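Local structure of alcohol oxidase (Myceliophthora thermophila, 6F74) at residues Trp199-Gly208 / Leu298-Pro306; Asn223-Ser231 / His246-Gly254. The protein binds FAD and, as a VAO-type flavoprotein of the oxygen-dependent FAD-linked oxidoreductase family, probably oxidises organic substrates at the expense of molecular oxygen. All coordinates share one frame; numbering follows the deposited sequence.

Contact 1: residues Trp199-Gly208 / Leu298-Pro306; sequences WTGSAIHIDG and LSQHIKVHP
His205 and His301 lie ring over ring on one face of an antiparallel strand pair, 203-208 with 298-303, in the FAD-binding domain of this VAO-type flavoprotein. The strand axes run at 162° to each other, and bonds in both directions between Ile204 and Ile302 and between Ile206 and Gln300 fix the register. His205 faces His301 from a non-hydrogen-bonded position; the two rings form an offset stack with centroids 4.0 Å apart and planes inclined by 21°. CE1 of His301 sits over the middle of the His205 ring, 3.3 Å from His205 CD2. With CG anti to the backbone N, the His205 ring is swung against that of His301. His205 CB also lies over the His301 face in a CH-pi contact. A water in the His205 ring plane joins NE2 of His205 to OG of Ser299.

The opposite face, which also carries Gln300, is mainly aliphatic where Ile204, Ile206 and Ile302 meet. Ile206 CD1 meets Ile302 CD1, while CG1 of Ile204 packs against CG1 of Val304 at 3.7 Å, these two side chains crossing at about a right angle. Val215 of helix 212-221 touches Ile206 and Ile302 here. Trp199, ahead of strand 203-208, takes Lys303 across one indole face: Lys303 CG stands 3.6 Å from the centroid of the five-membered ring, only 13° off its normal, in a CH-pi contact. Lys303 NZ continues to the carbonyl O of Asp258. The Trp199 six-membered ring turns its edge toward the face of His305 in an offset edge-to-face pair. The indole is held by Trp199 NE1, which donates within the ring plane to Ser202 O at 2.8 Å; Val304 N reaches that same oxygen from the opposite face of the carbonyl plane, at 3.2 Å.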
loop_
_atom_site.group_PDB
_atom_site.type_symbol
_atom_site.label_atom_id
_atom_site.label_comp_id
_atom_site.label_asym_id
_atom_site.label_seq_id
_atom_site.Cartn_x
_atom_site.Cartn_y
_atom_site.Cartn_z
ATOM N N TRP A 199 20.396 16.342 -7.927
ATOM C CA TRP A 199 20.535 14.974 -8.403
ATOM C C TRP A 199 21.065 15.000 -9.824
ATOM O O TRP A 199 20.370 15.471 -10.728
ATOM C CB TRP A 199 19.189 14.245 -8.362
ATOM C CG TRP A 199 19.265 12.806 -8.833
ATOM C CD1 TRP A 199 18.784 12.297 -10.010
ATOM C CD2 TRP A 199 19.847 11.707 -8.128
ATOM N NE1 TRP A 199 19.040 10.949 -10.087
ATOM C CE2 TRP A 199 19.690 10.559 -8.945
ATOM C CE3 TRP A 199 20.500 11.581 -6.891
ATOM C CZ2 TRP A 199 20.152 9.299 -8.560
ATOM C CZ3 TRP A 199 20.969 10.319 -6.509
ATOM C CH2 TRP A 199 20.815 9.209 -7.363
ATOM N N THR A 200 22.283 14.477 -10.018
ATOM C CA THR A 200 22.855 14.393 -11.370
ATOM C C THR A 200 23.084 12.924 -11.764
ATOM O O THR A 200 23.853 12.625 -12.698
ATOM C CB THR A 200 24.153 15.197 -11.462
ATOM O OG1 THR A 200 25.011 14.750 -10.397
ATOM C CG2 THR A 200 23.877 16.748 -11.431
ATOM N N GLY A 201 22.404 12.020 -11.053
ATOM C CA GLY A 201 22.415 10.611 -11.398
ATOM C C GLY A 201 21.370 10.303 -12.437
ATOM O O GLY A 201 20.751 11.220 -13.020
ATOM N N SER A 202 21.170 9.005 -12.675
ATOM C CA SER A 202 20.211 8.549 -13.668
ATOM C C SER A 202 18.767 8.669 -13.164
ATOM O O SER A 202 18.514 8.884 -11.963
ATOM C CB SER A 202 20.523 7.108 -14.082
ATOM O OG SER A 202 21.818 6.969 -14.642
ATOM N N ALA A 203 17.831 8.546 -14.102
ATOM C CA ALA A 203 16.412 8.557 -13.775
ATOM C C ALA A 203 15.571 7.706 -14.716
ATOM O O ALA A 203 16.051 7.290 -15.781
ATOM C CB ALA A 203 15.897 9.969 -13.729
ATOM N N ILE A 204 14.328 7.428 -14.286
ATOM C CA ILE A 204 13.316 6.876 -15.170
ATOM C C ILE A 204 12.124 7.830 -15.244
ATOM O O ILE A 204 11.585 8.248 -14.207
ATOM C CB ILE A 204 12.917 5.429 -14.799
ATOM C CG1 ILE A 204 14.114 4.500 -15.031
ATOM C CG2 ILE A 204 11.743 4.975 -15.652
ATOM C CD1 ILE A 204 13.889 3.002 -14.826
ATOM N N HIS A 205 11.742 8.191 -16.478
ATOM C CA HIS A 205 10.510 8.926 -16.734
ATOM C C HIS A 205 9.384 7.915 -16.809
ATOM O O HIS A 205 9.259 7.169 -17.781
ATOM C CB HIS A 205 10.614 9.745 -18.028
ATOM C CG HIS A 205 9.448 10.673 -18.244
ATOM N ND1 HIS A 205 9.272 11.418 -19.388
ATOM C CD2 HIS A 205 8.346 10.879 -17.488
ATOM C CE1 HIS A 205 8.145 12.096 -19.299
ATOM N NE2 HIS A 205 7.560 11.785 -18.158
ATOM N N ILE A 206 8.583 7.854 -15.752
ATOM C CA ILE A 206 7.433 6.975 -15.768
ATOM C C ILE A 206 6.276 7.781 -16.336
ATOM O O ILE A 206 5.601 8.488 -15.589
ATOM C CB ILE A 206 7.106 6.437 -14.369
ATOM C CG1 ILE A 206 8.364 5.832 -13.726
ATOM C CG2 ILE A 206 5.991 5.400 -14.453
ATOM C CD1 ILE A 206 8.189 5.426 -12.264
ATOM N N ASP A 207 6.054 7.667 -17.652
ATOM C CA ASP A 207 5.119 8.511 -18.385
ATOM C C ASP A 207 3.789 7.797 -18.535
ATOM O O ASP A 207 3.351 7.477 -19.629
ATOM C CB ASP A 207 5.717 8.895 -19.758
ATOM C CG ASP A 207 5.087 10.142 -20.360
ATOM O OD1 ASP A 207 4.127 10.731 -19.770
ATOM O OD2 ASP A 207 5.568 10.536 -21.452
ATOM N N GLY A 208 3.134 7.557 -17.401
ATOM C CA GLY A 208 1.849 6.873 -17.376
ATOM C C GLY A 208 1.613 6.205 -16.034
ATOM O O GLY A 208 2.508 6.143 -15.194
ATOM N N LEU A 298 -0.080 12.374 -13.627
ATOM C CA LEU A 298 0.052 11.879 -14.993
ATOM C C LEU A 298 1.370 11.179 -15.222
ATOM O O LEU A 298 1.454 10.238 -16.017
ATOM C CB LEU A 298 -0.067 13.036 -15.995
ATOM C CG LEU A 298 -1.305 13.927 -15.876
ATOM C CD1 LEU A 298 -1.263 15.016 -16.904
ATOM C CD2 LEU A 298 -2.581 13.104 -15.879
ATOM N N SER A 299 2.422 11.687 -14.598
ATOM C CA SER A 299 3.750 11.123 -14.780
ATOM C C SER A 299 4.620 11.488 -13.591
ATOM O O SER A 299 4.367 12.477 -12.913
ATOM C CB SER A 299 4.372 11.670 -16.067
ATOM O OG SER A 299 4.860 12.973 -15.837
ATOM N N GLN A 300 5.654 10.697 -13.347
ATOM C CA GLN A 300 6.717 11.109 -12.425
ATOM C C GLN A 300 8.056 10.736 -13.036
ATOM O O GLN A 300 8.176 9.840 -13.892
ATOM C CB GLN A 300 6.593 10.457 -11.025
ATOM C CG GLN A 300 5.372 10.902 -10.184
ATOM C CD GLN A 300 5.190 10.129 -8.861
ATOM O OE1 GLN A 300 5.647 8.996 -8.734
ATOM N NE2 GLN A 300 4.553 10.761 -7.874
ATOM N N HIS A 301 9.070 11.461 -12.594
ATOM C CA HIS A 301 10.443 11.055 -12.796
ATOM C C HIS A 301 10.954 10.535 -11.448
ATOM O O HIS A 301 10.758 11.206 -10.436
ATOM C CB HIS A 301 11.295 12.244 -13.214
ATOM C CG HIS A 301 11.056 12.727 -14.608
ATOM N ND1 HIS A 301 9.821 13.134 -15.075
ATOM C CD2 HIS A 301 11.933 12.952 -15.612
ATOM C CE1 HIS A 301 9.947 13.572 -16.324
ATOM N NE2 HIS A 301 11.219 13.462 -16.678
ATOM N N ILE A 302 11.618 9.368 -11.438
ATOM C CA ILE A 302 12.235 8.808 -10.234
ATOM C C ILE A 302 13.752 8.698 -10.373
ATOM O O ILE A 302 14.256 8.387 -11.446
ATOM C CB ILE A 302 11.679 7.407 -9.852
ATOM C CG1 ILE A 302 11.775 6.432 -11.027
ATOM C CG2 ILE A 302 10.244 7.527 -9.345
ATOM C CD1 ILE A 302 11.626 4.971 -10.650
ATOM N N LYS A 303 14.464 8.923 -9.268
ATOM C CA LYS A 303 15.875 8.551 -9.166
ATOM C C LYS A 303 15.998 7.058 -9.376
ATOM O O LYS A 303 15.164 6.273 -8.882
ATOM C CB LYS A 303 16.431 8.855 -7.779
ATOM C CG LYS A 303 16.509 10.300 -7.416
ATOM C CD LYS A 303 17.083 10.468 -6.010
ATOM C CE LYS A 303 16.900 11.879 -5.463
ATOM N NZ LYS A 303 16.597 11.784 -3.957
ATOM N N VAL A 304 17.014 6.663 -10.128
ATOM C CA VAL A 304 17.438 5.258 -10.170
ATOM C C VAL A 304 18.919 5.213 -9.836
ATOM O O VAL A 304 19.629 6.207 -9.977
ATOM C CB VAL A 304 17.079 4.527 -11.480
ATOM C CG1 VAL A 304 15.574 4.423 -11.580
ATOM C CG2 VAL A 304 17.663 5.197 -12.715
ATOM N N HIS A 305 19.363 4.060 -9.346
ATOM C CA HIS A 305 20.625 3.951 -8.636
ATOM C C HIS A 305 21.542 2.911 -9.265
ATOM O O HIS A 305 21.049 1.916 -9.773
ATOM C CB HIS A 305 20.315 3.605 -7.179
ATOM C CG HIS A 305 19.487 4.640 -6.494
ATOM N ND1 HIS A 305 20.032 5.728 -5.849
ATOM C CD2 HIS A 305 18.145 4.771 -6.390
ATOM C CE1 HIS A 305 19.057 6.481 -5.377
ATOM N NE2 HIS A 305 17.899 5.927 -5.693
ATOM N N PRO A 306 22.870 3.116 -9.196
ATOM C CA PRO A 306 23.801 2.123 -9.744
ATOM C C PRO A 306 23.516 0.713 -9.218
ATOM O O PRO A 306 23.194 0.552 -8.040
ATOM C CB PRO A 306 25.178 2.602 -9.230
ATOM C CG PRO A 306 25.003 4.061 -8.928
ATOM C CD PRO A 306 23.576 4.184 -8.458
HETATM O O HOH W 1 5.614 13.765 -18.343
HETATM O O HOH W 2 1.736 10.487 -18.714
#

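Contact 2: residues Asn223-Ser231 / His246-Gly254; sequences NVIAVGGGS and HGPATHNFG. With FAD (flavin-adenine dinucleotide), chain I.
The flavin site of the FAD-binding domain is bordered by this contact, where the glycine run 228-230 meets the Gly247-Thr250 turn, with Val227 and Ala249 continuing the approach away from the cofactor. Gly230 N donates to FAD O4 at 3.0 Å. His246 grips the same pyrimidine ring through its backbone, its N giving a bond to FAD O2 and its O accepting from FAD N3 at 3.0 Å. The imidazole lies with one face toward FAD N3, because chi1 of 67° places CG between the backbone N and the carbonyl carbon; Tyr352 and Glu543 bond to its ND1 and NE2.

No direct hydrogen bond joins the two segments; the backbones meet through two weak CA-H...O contacts. Gly247 CA points at Gly228 O, 3.4 Å away and nearly straight at 172°, and Gly229 CA meets His246 O. One water bridges further, donating to Gly228 O and accepting from Ala249 N at 2.8 Å.

Past the glycines the contact becomes apolar. Val227 spreads its two methyls: CG1, anti to the backbone N (chi1 -173°), presses on Thr250 CG2 at a tight 3.4 Å, while CG2 rests on Phe253 CB at 3.7 Å. Ile225 crosses Phe253 at about a right angle, its CD1 touching ring atom CE2 at 3.9 Å, and its CG2 reaches Ala249 CB. Tyr415 of helix 415-422 touches Ile225, Pro248 and Ala249, Tyr216 of helix 212-221 packs on Ala226, and His305 of strand 296-306 touches Val227 and stacks its ring with that of Phe253.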
loop_
_atom_site.group_PDB
_atom_site.type_symbol
_atom_site.label_atom_id
_atom_site.label_comp_id
_atom_site.label_asym_id
_atom_site.label_seq_id
_atom_site.Cartn_x
_atom_site.Cartn_y
_atom_site.Cartn_z
ATOM N N ASN A 223 20.643 -1.719 -16.320
ATOM C CA ASN A 223 21.534 -2.040 -15.208
ATOM C C ASN A 223 21.442 -1.034 -14.041
ATOM O O ASN A 223 22.456 -0.608 -13.495
ATOM C CB ASN A 223 22.979 -2.157 -15.730
ATOM C CG ASN A 223 23.914 -2.897 -14.765
ATOM O OD1 ASN A 223 23.491 -3.749 -13.991
ATOM N ND2 ASN A 223 25.209 -2.564 -14.828
ATOM N N VAL A 224 20.231 -0.617 -13.684
ATOM C CA VAL A 224 20.061 0.259 -12.524
ATOM C C VAL A 224 19.011 -0.311 -11.582
ATOM O O VAL A 224 18.271 -1.237 -11.921
ATOM C CB VAL A 224 19.728 1.713 -12.912
ATOM C CG1 VAL A 224 20.863 2.322 -13.745
ATOM C CG2 VAL A 224 18.396 1.779 -13.655
ATOM N N ILE A 225 18.956 0.274 -10.399
ATOM C CA ILE A 225 18.032 -0.133 -9.350
ATOM C C ILE A 225 16.917 0.890 -9.248
ATOM O O ILE A 225 17.162 2.051 -8.943
ATOM C CB ILE A 225 18.741 -0.276 -7.994
ATOM C CG1 ILE A 225 19.827 -1.358 -8.088
ATOM C CG2 ILE A 225 17.740 -0.645 -6.891
ATOM C CD1 ILE A 225 20.665 -1.525 -6.848
ATOM N N ALA A 226 15.701 0.440 -9.525
ATOM C CA ALA A 226 14.495 1.200 -9.306
ATOM C C ALA A 226 13.950 0.714 -7.971
ATOM O O ALA A 226 13.790 -0.489 -7.746
ATOM C CB ALA A 226 13.478 0.925 -10.411
ATOM N N VAL A 227 13.680 1.673 -7.091
ATOM C CA VAL A 227 13.246 1.411 -5.738
ATOM C C VAL A 227 11.706 1.367 -5.729
ATOM O O VAL A 227 11.054 2.385 -5.512
ATOM C CB VAL A 227 13.808 2.458 -4.745
ATOM C CG1 VAL A 227 13.485 2.063 -3.311
ATOM C CG2 VAL A 227 15.302 2.574 -4.872
ATOM N N GLY A 228 11.173 0.168 -5.985
ATOM C CA GLY A 228 9.740 -0.095 -6.055
ATOM C C GLY A 228 9.335 -0.980 -4.897
ATOM O O GLY A 228 10.117 -1.219 -3.985
ATOM N N GLY A 229 8.124 -1.500 -4.964
ATOM C CA GLY A 229 7.588 -2.385 -3.951
ATOM C C GLY A 229 8.099 -3.800 -4.065
ATOM O O GLY A 229 8.680 -4.241 -5.077
ATOM N N GLY A 230 7.850 -4.536 -2.995
ATOM C CA GLY A 230 8.185 -5.956 -2.931
ATOM C C GLY A 230 7.310 -6.780 -3.848
ATOM O O GLY A 230 7.705 -7.880 -4.241
ATOM N N SER A 231 6.129 -6.246 -4.189
ATOM C CA SER A 231 5.246 -6.834 -5.171
ATOM C C SER A 231 5.232 -5.938 -6.413
ATOM O O SER A 231 5.150 -4.718 -6.279
ATOM C CB SER A 231 3.851 -6.920 -4.591
ATOM O OG SER A 231 3.854 -7.759 -3.423
ATOM N N HIS A 246 7.429 1.262 0.541
ATOM C CA HIS A 246 8.548 0.447 0.978
ATOM C C HIS A 246 8.765 -0.691 0.016
ATOM O O HIS A 246 7.900 -1.056 -0.752
ATOM C CB HIS A 246 8.352 -0.098 2.412
ATOM C CG HIS A 246 7.242 -1.079 2.538
ATOM N ND1 HIS A 246 7.391 -2.417 2.236
ATOM C CD2 HIS A 246 5.951 -0.910 2.895
ATOM C CE1 HIS A 246 6.224 -3.029 2.374
ATOM N NE2 HIS A 246 5.331 -2.137 2.768
ATOM N N GLY A 247 9.968 -1.240 0.059
ATOM C CA GLY A 247 10.363 -2.356 -0.798
ATOM C C GLY A 247 11.752 -2.800 -0.387
ATOM O O GLY A 247 12.356 -2.188 0.486
ATOM N N PRO A 248 12.291 -3.829 -1.030
ATOM C CA PRO A 248 13.609 -4.330 -0.641
ATOM C C PRO A 248 14.747 -3.279 -0.579
ATOM O O PRO A 248 15.610 -3.374 0.305
ATOM C CB PRO A 248 13.896 -5.364 -1.735
ATOM C CG PRO A 248 12.556 -5.906 -2.059
ATOM C CD PRO A 248 11.665 -4.677 -2.060
ATOM N N ALA A 249 14.709 -2.294 -1.492
ATOM C CA ALA A 249 15.802 -1.347 -1.688
ATOM C C ALA A 249 15.694 0.002 -0.939
ATOM O O ALA A 249 16.575 0.839 -1.075
ATOM C CB ALA A 249 16.009 -1.125 -3.183
ATOM N N THR A 250 14.656 0.196 -0.126
ATOM C CA THR A 250 14.394 1.521 0.468
ATOM C C THR A 250 15.349 1.898 1.607
ATOM O O THR A 250 15.766 3.049 1.690
ATOM C CB THR A 250 12.937 1.708 0.930
ATOM O OG1 THR A 250 12.572 0.694 1.879
ATOM C CG2 THR A 250 11.992 1.679 -0.245
ATOM N N HIS A 251 15.697 0.952 2.481
ATOM C CA HIS A 251 16.743 1.222 3.464
ATOM C C HIS A 251 18.003 1.793 2.793
ATOM O O HIS A 251 18.580 2.785 3.237
ATOM C CB HIS A 251 17.106 -0.047 4.243
ATOM C CG HIS A 251 18.344 0.106 5.063
ATOM N ND1 HIS A 251 18.351 0.760 6.272
ATOM C CD2 HIS A 251 19.635 -0.227 4.808
ATOM C CE1 HIS A 251 19.586 0.813 6.732
ATOM N NE2 HIS A 251 20.388 0.231 5.861
ATOM N N ASN A 252 18.431 1.155 1.719
ATOM C CA ASN A 252 19.685 1.540 1.066
ATOM C C ASN A 252 19.588 2.809 0.261
ATOM O O ASN A 252 20.553 3.579 0.240
ATOM C CB ASN A 252 20.183 0.378 0.227
ATOM C CG ASN A 252 20.830 -0.711 1.054
ATOM O OD1 ASN A 252 22.042 -0.851 0.940
ATOM N ND2 ASN A 252 20.077 -1.500 1.855
ATOM N N PHE A 253 18.445 3.059 -0.400
ATOM C CA PHE A 253 18.345 4.179 -1.349
ATOM C C PHE A 253 17.249 5.209 -1.077
ATOM O O PHE A 253 17.127 6.178 -1.808
ATOM C CB PHE A 253 18.183 3.597 -2.724
ATOM C CG PHE A 253 19.329 2.698 -3.125
ATOM C CD1 PHE A 253 20.595 3.246 -3.376
ATOM C CD2 PHE A 253 19.154 1.344 -3.246
ATOM C CE1 PHE A 253 21.654 2.438 -3.727
ATOM C CE2 PHE A 253 20.222 0.525 -3.593
ATOM C CZ PHE A 253 21.477 1.058 -3.830
ATOM N N GLY A 254 16.471 5.019 -0.009
ATOM C CA GLY A 254 15.382 5.936 0.348
ATOM C C GLY A 254 14.010 5.375 0.068
ATOM O O GLY A 254 13.833 4.494 -0.772
HETATM P PA FAD I . -5.062 2.403 -6.348
HETATM O O1A FAD I . -6.132 1.648 -5.564
HETATM O O2A FAD I . -5.225 2.436 -7.835
HETATM O O5B FAD I . -5.010 3.870 -5.768
HETATM C C5B FAD I . -4.614 4.072 -4.440
HETATM C C4B FAD I . -4.931 5.503 -4.043
HETATM O O4B FAD I . -4.129 6.341 -4.859
HETATM C C3B FAD I . -6.349 5.961 -4.268
HETATM O O3B FAD I . -6.620 6.992 -3.311
HETATM C C2B FAD I . -6.324 6.611 -5.629
HETATM O O2B FAD I . -7.243 7.697 -5.804
HETATM C C1B FAD I . -4.932 7.181 -5.674
HETATM N N9A FAD I . -4.303 7.252 -6.997
HETATM C C8A FAD I . -3.889 6.220 -7.745
HETATM N N7A FAD I . -3.319 6.651 -8.887
HETATM C C5A FAD I . -3.364 7.980 -8.856
HETATM C C6A FAD I . -2.911 9.032 -9.766
HETATM N N6A FAD I . -2.306 8.645 -10.912
HETATM N N1A FAD I . -3.141 10.321 -9.401
HETATM C C2A FAD I . -3.759 10.627 -8.230
HETATM N N3A FAD I . -4.182 9.699 -7.333
HETATM C C4A FAD I . -4.001 8.381 -7.606
HETATM N N1 FAD I . 2.962 -1.191 -0.575
HETATM C C2 FAD I . 4.262 -1.146 -0.208
HETATM O O2 FAD I . 4.705 -0.095 0.323
HETATM N N3 FAD I . 5.103 -2.179 -0.419
HETATM C C4 FAD I . 4.700 -3.335 -0.973
HETATM O O4 FAD I . 5.476 -4.298 -1.150
HETATM C C4X FAD I . 3.287 -3.475 -1.386
HETATM N N5 FAD I . 2.823 -4.614 -1.938
HETATM C C5X FAD I . 1.524 -4.708 -2.315
HETATM C C6 FAD I . 1.066 -5.887 -2.903
HETATM C C7 FAD I . -0.246 -6.027 -3.322
HETATM C C7M FAD I . -0.578 -7.375 -3.914
HETATM C C8 FAD I . -1.194 -4.889 -3.158
HETATM C C8M FAD I . -2.639 -4.942 -3.633
HETATM C C9 FAD I . -0.748 -3.720 -2.549
HETATM C C9A FAD I . 0.582 -3.565 -2.121
HETATM N N10 FAD I . 1.081 -2.373 -1.526
HETATM C C10 FAD I . 2.428 -2.307 -1.143
HETATM C "C1'" FAD I . 0.217 -1.213 -1.206
HETATM C "C2'" FAD I . 0.173 -0.041 -2.130
HETATM O "O2'" FAD I . 1.300 0.778 -1.827
HETATM C "C3'" FAD I . -1.098 0.771 -1.857
HETATM O "O3'" FAD I . -2.272 -0.062 -1.872
HETATM C "C4'" FAD I . -1.262 1.916 -2.847
HETATM O "O4'" FAD I . -2.454 2.646 -2.541
HETATM C "C5'" FAD I . -1.302 1.407 -4.280
HETATM O "O5'" FAD I . -1.443 2.487 -5.186
HETATM P P FAD I . -2.183 2.103 -6.531
HETATM O O1P FAD I . -1.576 0.853 -7.108
HETATM O O2P FAD I . -2.237 3.350 -7.348
HETATM O O3P FAD I . -3.643 1.728 -5.943
HETATM O O HOH W 3 12.740 -1.966 -3.413
#

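Contacts 1 and 2 share a sheet: strand 224-225 pairs antiparallel with strand 296-306, and along the chain contact 2 is nested inside the loop closed by contact 1. Their centres lie about 13 Å apart. The seam is the probable backbone hydrogen bond from Ile225 N to His305 O, 2.7 Å, supported by packing of Val304 CB against Ile225 O at 3.5 Å. Only contact 2 bonds FAD, at the pyrimidine end of the flavin. Contact 1 lies farther back, the Leu298 side chain being about 7 Å from FAD, although Gln300 comes within about 4 Å of Val297, an FAD-binding residue, side chain to side chain.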